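Proteasome protein (PDB 2P90) is of unknown function but belongs to the PAC2 family, whose members include proteasome assembly chaperones, and may likewise act in protein assembly. Local coordinates at residues D87-G92 with S108-D113; R97-K102 with D226-L231; A213-L218 with L232-D237. All blocks are in the same frame, centred on the assembly; numbering follows the deposited sequence.

Interaction 1 (D87-G92 with S108-D113); sequences DELNLG and SGPEPD
Ser108 O is gripped from the other segment by Gly92 N at 3.1 Å (N-H...O 156°) and by the CA of Leu91 in a 3.4 Å CA-H...O contact, while a water donates to it at 3.0 Å. That water also accepts a weak bond from Asn90 ND2; the amide's OD1 is held by Ser60. The return bond, Ser108 N to Gly92 O, is again 3.1 Å and completes an antiparallel hydrogen-bonded pair. Here the neighbouring strands 92-97 and 103-108 of the mixed sheet meet, at the open end of their hairpin, before the chain turns a corner at Gly109 and leaves the strand direction. At the backbone angles of Gly109 a CB would press on the carbonyl oxygen of Ser108, and it would also collide with Asn90 O and Leu91 CA; the glycine's own CA instead lies 3.4 Å from Asn90 O as a CA-H...O donor. Leu91, from the facing segment, lies over the residues that follow the corner: its CG stands anti to the backbone N (chi1 176°), CD1 comes to 3.4 Å from Pro110 O, and CD2 meets CG of Pro112, the two side chains crossing at about a right angle. Leu89 adds CD1 against CG of Pro110. Phe119 of helix 116-129 touches both Leu91 and Pro112, and Glu111 and Asp113 form salt bridges with Arg70 of the second subunit.

Interaction 2 (R97-K102 with D226-L231); sequences RDNDNK and DLNLPL
The side-chain amides of Asn99 and Asn228 are turned almost perpendicular, their planes 84° apart, and Asn99 ND2 donates to Asn228 OD1 at 3.1 Å. The acceptor lies close to the plane of the Asn99 amide, whereas the donor stands above the carbonyl plane of Asn228, 62° out of it. On the same Asn228 amide, ND2 gives a weak 3.4 Å bond to Asp100 OD2, with carboxylate and amide planes 59° apart. Asn99 OD1 rests near CG and CD of Pro230. The Asp98 carboxylate is approached from above its plane at both oxygens: OD2 accepts the nearly straight bond from Asn228 N at 3.0 Å, and OD1 takes Lys102 N at 2.8 Å plus a weak bond from Asp100 N. One carboxylate thus braces the type I turn from Asp98 to Asn101 and fastens it to the other segment. Asn99 N closes the backbone link, reaching Asn228 O at 2.9 Å. Farther along, the extended Lys102 chain crosses Asp226 at about a right angle and brings NZ to Asp226 O at 3.2 Å; the salt bridge from NZ to Asp226 OD2 is long, 3.8 Å. Asp226, with positive phi, is where the chain leaves helix 211-225. The contact therefore joins the hairpin turn between strands 92-97 and 103-108 to the connection between helices 211-225 and 232-250. Leu227 touches Ile221 of the first helix and Phe104 of strand 103-108, while Leu229 and Pro230 lie against Leu49 and Ala52, respectively, of helix 41-52.

Interaction 3 (A213-L218 with L232-D237); sequences ATLKLL and LALERD
Two successive helices, 211-225 and 232-250, form an antiparallel helical hairpin here, and Leu234 of the second reaches onto Thr214, Leu215 and Leu218 of the first. Leu234 CD1 lies 3.5 Å from Leu218 CD1 and 4.0 Å from Thr214 CG2. Its sister methyl CD2 packs on the threonine as well, 3.8 Å from CG2, so both branches of the leucine share that one methyl. The first torsion of Thr214 (chi1 -51°) sets CG2 anti to the backbone N, and in that position the methyl meets both Leu234 branches, while OG1 stays beside the N. The side chains of Thr214 and Leu218 each cross Leu234 at about a right angle.

The segment axes approach to 9.5 Å and run roughly antiparallel, with 148° between their N-to-C directions, as befits helices joined by the short connection 226-231. Closest in backbone are Leu215 and Leu234, whose CA atoms are 6.2 Å apart. Their side chains run alongside one another, pointing opposite ways, and bring Leu215 CD1 to 4.1 Å from Leu234 CB. Both methyls of Leu215 touch Glu235 CG, CD2 the closer at 3.6 Å, an aliphatic contact in which the glutamate offers its methylene. No hydrogen bond spans the two segments. Leu234 contributes the largest share of the covered surface, with Leu215 next. Helix 41-52 lies against helix 211-225 here, with Ser44 and Ser45 touching Thr214 and His48 touching Leu218. Ala213 and Leu217 face the sheet instead, against Val199 of strand 194-202.

How the interactions relate
Interactions 2 and 3 touch through Leu229 and Leu231: Leu231 packs on Leu215 and Leu218, so the connection pinned to the hairpin turn in interaction 2 runs directly into the helix pair of interaction 3. Interaction 1 stands apart, its nearest atoms about 12 Å from interaction 2 and about 10 Å from interaction 3, yet 87-92 and 108-113 lie at the opposite end of the same two strands whose turn is 97-102. Interactions 1 and 3 are largely buried, interaction 2 only partly. Across its segments interaction 3 is apolar, interaction 1 combines backbone pairing with leucine-proline contacts near a subunit boundary, and interaction 2 relies on carboxylates, amides and a lysine.

Interaction 1 (D87-G92 with S108-D113)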
loop_
_atom_site.group_PDB
_atom_site.type_symbol
_atom_site.label_atom_id
_atom_site.label_comp_id
_atom_site.label_asym_id
_atom_site.label_seq_id
_atom_site.Cartn_x
_atom_site.Cartn_y
_atom_site.Cartn_z
ATOM N N ASP B 87 -9.862 -0.796 -17.274
ATOM C CA ASP B 87 -10.245 0.480 -16.664
ATOM C C ASP B 87 -9.034 1.437 -16.615
ATOM O O ASP B 87 -8.015 1.139 -15.959
ATOM C CB ASP B 87 -10.760 0.183 -15.258
ATOM C CG ASP B 87 -11.168 1.437 -14.468
ATOM O OD1 ASP B 87 -11.108 2.581 -14.961
ATOM O OD2 ASP B 87 -11.575 1.241 -13.305
ATOM N N GLU B 88 -9.151 2.578 -17.300
ATOM C CA GLU B 88 -8.054 3.551 -17.365
ATOM C C GLU B 88 -7.806 4.304 -16.059
ATOM O O GLU B 88 -6.743 4.884 -15.882
ATOM C CB GLU B 88 -8.299 4.560 -18.491
ATOM C CG GLU B 88 -7.727 4.142 -19.824
ATOM C CD GLU B 88 -7.878 5.218 -20.890
ATOM O OE1 GLU B 88 -7.691 6.428 -20.563
ATOM O OE2 GLU B 88 -8.183 4.846 -22.061
ATOM N N LEU B 89 -8.788 4.283 -15.159
ATOM C CA LEU B 89 -8.723 4.980 -13.866
ATOM C C LEU B 89 -8.360 6.449 -14.047
ATOM O O LEU B 89 -7.519 6.967 -13.333
ATOM C CB LEU B 89 -7.731 4.312 -12.881
ATOM C CG LEU B 89 -8.096 3.293 -11.802
ATOM C CD1 LEU B 89 -7.148 3.436 -10.597
ATOM C CD2 LEU B 89 -9.508 3.327 -11.287
ATOM N N ASN B 90 -8.993 7.098 -15.022
ATOM C CA ASN B 90 -8.701 8.498 -15.335
ATOM C C ASN B 90 -9.048 9.408 -14.178
ATOM O O ASN B 90 -10.146 9.369 -13.663
ATOM C CB ASN B 90 -9.412 8.963 -16.609
ATOM C CG ASN B 90 -9.161 10.465 -16.919
ATOM O OD1 ASN B 90 -8.047 10.886 -17.336
ATOM N ND2 ASN B 90 -10.208 11.277 -16.725
ATOM N N LEU B 91 -8.048 10.156 -13.729
ATOM C CA LEU B 91 -8.213 11.260 -12.818
ATOM C C LEU B 91 -8.130 12.454 -13.763
ATOM O O LEU B 91 -7.062 12.771 -14.277
ATOM C CB LEU B 91 -7.075 11.282 -11.777
ATOM C CG LEU B 91 -6.984 12.423 -10.740
ATOM C CD1 LEU B 91 -8.183 12.418 -9.798
ATOM C CD2 LEU B 91 -5.747 12.303 -9.944
ATOM N N GLY B 92 -9.264 13.081 -14.040
ATOM C CA GLY B 92 -9.293 14.152 -14.997
ATOM C C GLY B 92 -10.037 15.352 -14.484
ATOM O O GLY B 92 -10.852 15.246 -13.570
ATOM N N SER B 108 -12.400 14.575 -10.939
ATOM C CA SER B 108 -12.873 13.333 -10.430
ATOM C C SER B 108 -12.003 12.184 -10.910
ATOM O O SER B 108 -11.338 12.283 -11.909
ATOM C CB SER B 108 -14.333 13.138 -10.813
ATOM O OG SER B 108 -14.471 12.958 -12.209
ATOM N N GLY B 109 -12.063 11.089 -10.187
ATOM C CA GLY B 109 -11.285 9.889 -10.496
ATOM C C GLY B 109 -10.703 9.443 -9.168
ATOM O O GLY B 109 -11.172 9.901 -8.138
ATOM N N PRO B 110 -9.696 8.543 -9.181
ATOM C CA PRO B 110 -9.147 8.024 -7.909
ATOM C C PRO B 110 -8.383 9.062 -7.079
ATOM O O PRO B 110 -7.588 9.845 -7.654
ATOM C CB PRO B 110 -8.151 6.970 -8.393
ATOM C CG PRO B 110 -7.760 7.442 -9.790
ATOM C CD PRO B 110 -9.040 7.911 -10.347
ATOM N N GLU B 111 -8.599 9.067 -5.759
ATOM C CA GLU B 111 -7.706 9.823 -4.874
ATOM C C GLU B 111 -6.278 9.309 -5.132
ATOM O O GLU B 111 -6.067 8.109 -5.048
ATOM C CB GLU B 111 -8.064 9.582 -3.397
ATOM C CG GLU B 111 -7.019 10.109 -2.428
ATOM C CD GLU B 111 -7.317 9.839 -0.967
ATOM O OE1 GLU B 111 -7.665 8.683 -0.598
ATOM O OE2 GLU B 111 -7.175 10.804 -0.171
ATOM N N PRO B 112 -5.291 10.189 -5.446
ATOM C CA PRO B 112 -3.888 9.672 -5.590
ATOM C C PRO B 112 -3.359 8.917 -4.374
ATOM O O PRO B 112 -3.635 9.330 -3.240
ATOM C CB PRO B 112 -3.064 10.956 -5.776
ATOM C CG PRO B 112 -4.061 11.905 -6.464
ATOM C CD PRO B 112 -5.387 11.632 -5.754
ATOM N N ASP B 113 -2.603 7.836 -4.595
ATOM C CA ASP B 113 -1.871 7.183 -3.496
ATOM C C ASP B 113 -0.599 8.007 -3.150
ATOM O O ASP B 113 -0.162 8.034 -2.001
ATOM C CB ASP B 113 -1.429 5.766 -3.868
ATOM C CG ASP B 113 -2.559 4.834 -4.147
ATOM O OD1 ASP B 113 -3.170 4.280 -3.183
ATOM O OD2 ASP B 113 -2.805 4.569 -5.347
HETATM O O HOH W 1 -12.167 11.514 -14.734
#

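Interaction 2 (R97-K102 with D226-L231)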
loop_
_atom_site.group_PDB
_atom_site.type_symbol
_atom_site.label_atom_id
_atom_site.label_comp_id
_atom_site.label_asym_id
_atom_site.label_seq_id
_atom_site.Cartn_x
_atom_site.Cartn_y
_atom_site.Cartn_z
ATOM N N ARG B 97 -21.432 21.045 -18.369
ATOM C CA ARG B 97 -22.496 22.047 -18.475
ATOM C C ARG B 97 -23.842 21.542 -17.952
ATOM O O ARG B 97 -24.307 20.459 -18.349
ATOM C CB ARG B 97 -22.579 22.589 -19.917
ATOM C CG ARG B 97 -21.416 23.536 -20.213
ATOM C CD ARG B 97 -21.190 23.743 -21.684
ATOM N NE ARG B 97 -19.885 24.354 -21.969
ATOM C CZ ARG B 97 -19.586 25.652 -21.843
ATOM N NH1 ARG B 97 -18.371 26.073 -22.154
ATOM N NH2 ARG B 97 -20.480 26.537 -21.409
ATOM N N ASP B 98 -24.439 22.311 -17.041
ATOM C CA ASP B 98 -25.761 21.976 -16.479
ATOM C C ASP B 98 -26.905 22.091 -17.513
ATOM O O ASP B 98 -26.660 22.366 -18.700
ATOM C CB ASP B 98 -26.063 22.790 -15.216
ATOM C CG ASP B 98 -26.366 24.280 -15.499
ATOM O OD1 ASP B 98 -26.508 24.705 -16.688
ATOM O OD2 ASP B 98 -26.466 25.032 -14.495
ATOM N N ASN B 99 -28.145 21.876 -17.062
ATOM C CA ASN B 99 -29.309 21.891 -17.969
ATOM C C ASN B 99 -29.472 23.220 -18.767
ATOM O O ASN B 99 -30.031 23.236 -19.864
ATOM C CB ASN B 99 -30.575 21.565 -17.200
ATOM C CG ASN B 99 -30.699 20.089 -16.860
ATOM O OD1 ASN B 99 -30.211 19.218 -17.591
ATOM N ND2 ASN B 99 -31.392 19.797 -15.748
ATOM N N ASP B 100 -28.950 24.313 -18.217
ATOM C CA ASP B 100 -28.928 25.618 -18.899
ATOM C C ASP B 100 -27.617 25.913 -19.635
ATOM O O ASP B 100 -27.356 27.059 -20.002
ATOM C CB ASP B 100 -29.201 26.732 -17.876
ATOM C CG ASP B 100 -30.572 26.590 -17.227
ATOM O OD1 ASP B 100 -31.581 26.506 -17.978
ATOM O OD2 ASP B 100 -30.637 26.529 -15.978
ATOM N N ASN B 101 -26.781 24.892 -19.823
ATOM C CA ASN B 101 -25.481 25.071 -20.488
ATOM C C ASN B 101 -24.524 26.002 -19.691
ATOM O O ASN B 101 -23.568 26.553 -20.236
ATOM C CB ASN B 101 -25.696 25.549 -21.936
ATOM C CG ASN B 101 -24.474 25.361 -22.815
ATOM O OD1 ASN B 101 -24.088 24.222 -23.138
ATOM N ND2 ASN B 101 -23.856 26.484 -23.229
ATOM N N LYS B 102 -24.790 26.160 -18.395
ATOM C CA LYS B 102 -23.881 26.879 -17.510
ATOM C C LYS B 102 -22.673 25.989 -17.106
ATOM O O LYS B 102 -22.870 24.873 -16.567
ATOM C CB LYS B 102 -24.624 27.335 -16.262
ATOM C CG LYS B 102 -23.802 28.243 -15.358
ATOM C CD LYS B 102 -24.550 28.621 -14.092
ATOM C CE LYS B 102 -23.540 29.075 -13.040
ATOM N NZ LYS B 102 -24.116 29.980 -12.006
ATOM N N ASP B 226 -25.192 27.390 -7.786
ATOM C CA ASP B 226 -26.266 27.857 -8.661
ATOM C C ASP B 226 -26.285 27.068 -9.964
ATOM O O ASP B 226 -26.078 27.627 -11.054
ATOM C CB ASP B 226 -26.148 29.380 -8.910
ATOM C CG ASP B 226 -27.407 29.991 -9.565
ATOM O OD1 ASP B 226 -28.522 29.396 -9.464
ATOM O OD2 ASP B 226 -27.266 31.078 -10.188
ATOM N N LEU B 227 -26.523 25.759 -9.840
ATOM C CA LEU B 227 -26.540 24.845 -10.994
ATOM C C LEU B 227 -27.893 24.158 -11.121
ATOM O O LEU B 227 -28.552 23.898 -10.125
ATOM C CB LEU B 227 -25.411 23.783 -10.903
ATOM C CG LEU B 227 -23.938 24.230 -10.742
ATOM C CD1 LEU B 227 -23.016 23.086 -10.207
ATOM C CD2 LEU B 227 -23.356 24.848 -12.031
ATOM N N ASN B 228 -28.292 23.876 -12.360
ATOM C CA ASN B 228 -29.526 23.153 -12.648
ATOM C C ASN B 228 -29.204 21.721 -13.105
ATOM O O ASN B 228 -28.860 21.487 -14.272
ATOM C CB ASN B 228 -30.402 23.948 -13.664
ATOM C CG ASN B 228 -31.649 23.158 -14.181
ATOM O OD1 ASN B 228 -31.962 22.047 -13.731
ATOM N ND2 ASN B 228 -32.354 23.756 -15.152
ATOM N N LEU B 229 -29.352 20.768 -12.183
ATOM C CA LEU B 229 -28.905 19.387 -12.420
ATOM C C LEU B 229 -30.018 18.347 -12.640
ATOM O O LEU B 229 -30.958 18.292 -11.879
ATOM C CB LEU B 229 -27.946 18.947 -11.299
ATOM C CG LEU B 229 -26.702 19.833 -11.097
ATOM C CD1 LEU B 229 -25.871 19.371 -9.899
ATOM C CD2 LEU B 229 -25.835 19.898 -12.356
ATOM N N PRO B 230 -29.886 17.480 -13.654
ATOM C CA PRO B 230 -30.941 16.487 -13.790
ATOM C C PRO B 230 -30.795 15.404 -12.701
ATOM O O PRO B 230 -29.861 14.600 -12.732
ATOM C CB PRO B 230 -30.709 15.903 -15.190
ATOM C CG PRO B 230 -29.268 16.164 -15.500
ATOM C CD PRO B 230 -28.803 17.299 -14.639
ATOM N N LEU B 231 -31.718 15.390 -11.746
ATOM C CA LEU B 231 -31.565 14.556 -10.563
ATOM C C LEU B 231 -32.544 13.380 -10.453
ATOM O O LEU B 231 -32.430 12.563 -9.527
ATOM C CB LEU B 231 -31.653 15.445 -9.314
ATOM C CG LEU B 231 -30.480 16.404 -9.030
ATOM C CD1 LEU B 231 -30.715 17.203 -7.783
ATOM C CD2 LEU B 231 -29.179 15.658 -8.898
#

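Interaction 3 (A213-L218 with L232-D237)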
loop_
_atom_site.group_PDB
_atom_site.type_symbol
_atom_site.label_atom_id
_atom_site.label_comp_id
_atom_site.label_asym_id
_atom_site.label_seq_id
_atom_site.Cartn_x
_atom_site.Cartn_y
_atom_site.Cartn_z
ATOM N N ALA B 213 -27.848 9.742 -0.562
ATOM C CA ALA B 213 -26.655 10.522 -0.213
ATOM C C ALA B 213 -26.031 11.182 -1.452
ATOM O O ALA B 213 -25.640 12.337 -1.407
ATOM C CB ALA B 213 -25.682 9.660 0.505
ATOM N N THR B 214 -25.961 10.458 -2.557
ATOM C CA THR B 214 -25.535 11.024 -3.833
ATOM C C THR B 214 -26.405 12.236 -4.140
ATOM O O THR B 214 -25.886 13.343 -4.308
ATOM C CB THR B 214 -25.652 9.985 -4.952
ATOM O OG1 THR B 214 -25.001 8.779 -4.533
ATOM C CG2 THR B 214 -25.056 10.492 -6.297
ATOM N N LEU B 215 -27.726 12.015 -4.147
ATOM C CA LEU B 215 -28.744 13.067 -4.320
ATOM C C LEU B 215 -28.503 14.278 -3.434
ATOM O O LEU B 215 -28.442 15.414 -3.908
ATOM C CB LEU B 215 -30.149 12.489 -4.049
ATOM C CG LEU B 215 -31.397 13.313 -4.409
ATOM C CD1 LEU B 215 -31.458 13.758 -5.898
ATOM C CD2 LEU B 215 -32.652 12.528 -4.080
ATOM N N LYS B 216 -28.338 14.022 -2.142
ATOM C CA LYS B 216 -28.038 15.081 -1.202
ATOM C C LYS B 216 -26.767 15.855 -1.577
ATOM O O LYS B 216 -26.794 17.089 -1.592
ATOM C CB LYS B 216 -27.971 14.533 0.233
ATOM C CG LYS B 216 -28.049 15.617 1.310
ATOM C CD LYS B 216 -29.278 16.518 1.105
ATOM C CE LYS B 216 -28.992 17.966 1.521
ATOM N NZ LYS B 216 -29.220 18.200 2.975
ATOM N N LEU B 217 -25.660 15.152 -1.871
ATOM C CA LEU B 217 -24.427 15.849 -2.288
ATOM C C LEU B 217 -24.679 16.701 -3.538
ATOM O O LEU B 217 -24.255 17.840 -3.598
ATOM C CB LEU B 217 -23.249 14.891 -2.539
ATOM C CG LEU B 217 -22.483 14.269 -1.378
ATOM C CD1 LEU B 217 -21.545 13.187 -1.926
ATOM C CD2 LEU B 217 -21.706 15.300 -0.538
ATOM N N LEU B 218 -25.392 16.143 -4.508
ATOM C CA LEU B 218 -25.621 16.847 -5.746
ATOM C C LEU B 218 -26.512 18.103 -5.558
ATOM O O LEU B 218 -26.207 19.177 -6.099
ATOM C CB LEU B 218 -26.168 15.893 -6.811
ATOM C CG LEU B 218 -25.186 14.865 -7.395
ATOM C CD1 LEU B 218 -25.833 14.064 -8.505
ATOM C CD2 LEU B 218 -23.917 15.563 -7.920
ATOM N N LEU B 232 -33.490 13.286 -11.389
ATOM C CA LEU B 232 -34.696 12.455 -11.192
ATOM C C LEU B 232 -34.497 10.926 -11.140
ATOM O O LEU B 232 -35.263 10.232 -10.461
ATOM C CB LEU B 232 -35.809 12.816 -12.202
ATOM C CG LEU B 232 -36.184 14.287 -12.488
ATOM C CD1 LEU B 232 -37.020 14.404 -13.781
ATOM C CD2 LEU B 232 -36.868 14.984 -11.303
ATOM N N ALA B 233 -33.499 10.406 -11.856
ATOM C CA ALA B 233 -33.158 8.975 -11.794
ATOM C C ALA B 233 -32.586 8.555 -10.426
ATOM O O ALA B 233 -32.709 7.388 -10.019
ATOM C CB ALA B 233 -32.218 8.589 -12.925
ATOM N N LEU B 234 -31.986 9.522 -9.730
ATOM C CA LEU B 234 -31.449 9.314 -8.390
ATOM C C LEU B 234 -32.539 9.274 -7.325
ATOM O O LEU B 234 -32.370 8.643 -6.264
ATOM C CB LEU B 234 -30.459 10.422 -8.032
ATOM C CG LEU B 234 -29.018 10.387 -8.508
ATOM C CD1 LEU B 234 -28.394 11.680 -8.101
ATOM C CD2 LEU B 234 -28.263 9.191 -7.912
ATOM N N GLU B 235 -33.633 9.979 -7.601
ATOM C CA GLU B 235 -34.820 9.983 -6.745
ATOM C C GLU B 235 -35.515 8.632 -6.800
ATOM O O GLU B 235 -35.825 8.033 -5.760
ATOM C CB GLU B 235 -35.754 11.127 -7.135
ATOM C CG GLU B 235 -35.317 12.446 -6.509
ATOM C CD GLU B 235 -35.865 13.684 -7.206
ATOM O OE1 GLU B 235 -36.045 13.667 -8.449
ATOM O OE2 GLU B 235 -36.101 14.695 -6.497
ATOM N N ARG B 236 -35.686 8.139 -8.016
ATOM C CA ARG B 236 -36.220 6.821 -8.248
ATOM C C ARG B 236 -35.386 5.754 -7.524
ATOM O O ARG B 236 -35.929 4.930 -6.780
ATOM C CB ARG B 236 -36.256 6.559 -9.759
ATOM C CG ARG B 236 -36.897 5.242 -10.143
ATOM C CD ARG B 236 -36.014 4.436 -11.075
ATOM N NE ARG B 236 -36.420 3.028 -11.095
ATOM C CZ ARG B 236 -35.667 2.006 -10.685
ATOM N NH1 ARG B 236 -34.431 2.218 -10.222
ATOM N NH2 ARG B 236 -36.152 0.765 -10.753
ATOM N N ASP B 237 -34.066 5.790 -7.738
ATOM C CA ASP B 237 -33.102 4.886 -7.088
ATOM C C ASP B 237 -33.160 4.866 -5.562
ATOM O O ASP B 237 -32.982 3.804 -4.959
ATOM C CB ASP B 237 -31.662 5.246 -7.475
ATOM C CG ASP B 237 -31.317 4.916 -8.930
ATOM O OD1 ASP B 237 -32.171 4.384 -9.683
ATOM O OD2 ASP B 237 -30.166 5.222 -9.325
#